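Side-chain contact in dual specificity protein phosphatase 12 (Homo sapiens, PDB 4KI9), which removes phosphate from phosphotyrosine and from phosphoserine or phosphothreonine residues of proteins, the structure holding its catalytic domain: residues A[151-154]-A[155-159]. The protein carries 2 engineered substitutions. Numbering follows the deposited sequence.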
loop_
_atom_site.group_PDB
_atom_site.type_symbol
_atom_site.label_atom_id
_atom_site.label_comp_id
_atom_site.label_asym_id
_atom_site.label_seq_id
_atom_site.Cartn_x
_atom_site.Cartn_y
_atom_site.Cartn_z
ATOM N N ALA A 151 2.579 -16.747 16.251
ATOM C CA ALA A 151 3.705 -16.382 17.090
ATOM C C ALA A 151 4.507 -15.277 16.422
ATOM O O ALA A 151 5.098 -14.441 17.102
ATOM C CB ALA A 151 4.594 -17.606 17.368
ATOM N N ILE A 152 4.538 -15.283 15.092
ATOM C CA ILE A 152 5.235 -14.238 14.339
ATOM C C ILE A 152 4.629 -12.861 14.629
ATOM O O ILE A 152 5.355 -11.899 14.892
ATOM C CB ILE A 152 5.210 -14.496 12.820
ATOM C CG1 ILE A 152 6.147 -15.634 12.449
ATOM C CG2 ILE A 152 5.629 -13.243 12.037
ATOM C CD1 ILE A 152 6.023 -16.031 11.012
ATOM N N TYR A 153 3.306 -12.768 14.591
ATOM C CA TYR A 153 2.638 -11.488 14.847
ATOM C C TYR A 153 2.799 -11.052 16.296
ATOM O O TYR A 153 3.054 -9.876 16.582
ATOM C CB TYR A 153 1.134 -11.539 14.488
ATOM C CG TYR A 153 0.486 -10.171 14.607
ATOM C CD1 TYR A 153 -0.317 -9.850 15.690
ATOM C CD2 TYR A 153 0.726 -9.188 13.652
ATOM C CE1 TYR A 153 -0.896 -8.592 15.807
ATOM C CE2 TYR A 153 0.152 -7.923 13.759
ATOM C CZ TYR A 153 -0.658 -7.631 14.835
ATOM O OH TYR A 153 -1.215 -6.373 14.964
ATOM N N LYS A 154 2.652 -11.993 17.221
ATOM C CA LYS A 154 2.768 -11.641 18.631
ATOM C C LYS A 154 4.167 -11.126 18.944
ATOM O O LYS A 154 4.313 -10.116 19.625
ATOM C CB LYS A 154 2.389 -12.820 19.527
ATOM C CG LYS A 154 0.905 -13.165 19.460
ATOM C CD LYS A 154 0.607 -14.507 20.092
ATOM C CE LYS A 154 -0.873 -14.829 19.970
ATOM N NZ LYS A 154 -1.167 -16.246 20.325
ATOM N N GLN A 155 5.196 -11.806 18.435
ATOM C CA GLN A 155 6.569 -11.369 18.695
ATOM C C GLN A 155 6.812 -9.980 18.103
ATOM O O GLN A 155 7.447 -9.131 18.720
ATOM C CB GLN A 155 7.586 -12.373 18.138
ATOM C CG GLN A 155 9.012 -12.029 18.491
ATOM C CD GLN A 155 9.301 -12.202 19.974
ATOM O OE1 GLN A 155 8.561 -12.884 20.687
ATOM N NE2 GLN A 155 10.378 -11.576 20.447
ATOM N N TYR A 156 6.294 -9.754 16.902
ATOM C CA TYR A 156 6.412 -8.465 16.236
ATOM C C TYR A 156 5.781 -7.321 17.043
ATOM O O TYR A 156 6.346 -6.225 17.124
ATOM C CB TYR A 156 5.740 -8.557 14.864
ATOM C CG TYR A 156 5.488 -7.239 14.170
ATOM C CD1 TYR A 156 4.220 -6.650 14.178
ATOM C CD2 TYR A 156 6.498 -6.606 13.462
ATOM C CE1 TYR A 156 3.982 -5.444 13.518
ATOM C CE2 TYR A 156 6.268 -5.403 12.795
ATOM C CZ TYR A 156 5.007 -4.835 12.825
ATOM O OH TYR A 156 4.780 -3.651 12.160
ATOM N N ARG A 157 4.608 -7.566 17.619
ATOM C CA ARG A 157 3.928 -6.543 18.418
ATOM C C ARG A 157 4.625 -6.296 19.770
ATOM O O ARG A 157 4.677 -5.173 20.259
ATOM C CB ARG A 157 2.446 -6.887 18.608
ATOM C CG ARG A 157 1.577 -6.766 17.329
ATOM C CD ARG A 157 1.509 -5.349 16.763
ATOM N NE ARG A 157 1.323 -4.363 17.825
ATOM C CZ ARG A 157 1.734 -3.098 17.765
ATOM N NH1 ARG A 157 2.340 -2.634 16.675
ATOM N NH2 ARG A 157 1.547 -2.295 18.807
ATOM N N LEU A 158 5.170 -7.342 20.372
ATOM C CA LEU A 158 5.969 -7.158 21.580
ATOM C C LEU A 158 7.173 -6.273 21.271
ATOM O O LEU A 158 7.527 -5.395 22.059
ATOM C CB LEU A 158 6.443 -8.501 22.155
ATOM C CG LEU A 158 5.390 -9.468 22.691
ATOM C CD1 LEU A 158 6.046 -10.758 23.137
ATOM C CD2 LEU A 158 4.651 -8.811 23.859
ATOM N N GLN A 159 7.808 -6.506 20.124
ATOM C CA GLN A 159 8.976 -5.710 19.745
ATOM C C GLN A 159 8.587 -4.264 19.473
ATOM O O GLN A 159 9.307 -3.339 19.838
ATOM C CB GLN A 159 9.685 -6.326 18.532
ATOM C CG GLN A 159 10.258 -7.710 18.849
ATOM C CD GLN A 159 11.045 -8.324 17.705
ATOM O OE1 GLN A 159 11.342 -9.519 17.717
ATOM N NE2 GLN A 159 11.395 -7.509 16.715
#
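Tyr153 and Arg157, one turn apart on the C-terminal helix 151-160, make a local CH-pi contact on the surface of the phosphatase domain, away from the substrate-binding loop. Arg157 CG lies over one face of the Tyr153 ring, displaced toward its rim, 3.8 Å from the centroid and nearest to Tyr153 CE1 at 3.4 Å. The tyrosine has CG anti to its own N (chi1 -174°), which sends the ring alongside the arginine chain, both side chains pointing the same way. Arg157 bends at chi2 and chi3; its CD passes 3.4 Å from Tyr153 OH, and the guanidinium plane ends up turned 36° from the ring. This i to i+4 pair is part of a regular alpha-helix: Arg157 N donates to Tyr153 O at 3.0 Å, and the same i to i+4 backbone hydrogen bonding joins Gln155 N to Ala151 O and Leu158 N to Lys154 O. Beside the pair, Tyr153 CE2 lies 4.3 Å from Tyr156 CD1, an apolar touch. Tyr156 is buried against Gln135 and Leu138 of helix 130-141. Arg157 NH1 forms a salt bridge with Asp63 OD2 and Tyr156 OH is hydrogen-bonded to Asp63 OD1, while Tyr153 OH is hydrogen-bonded to Ser66 OG, tying this helix to the loop preceding helix 68-80.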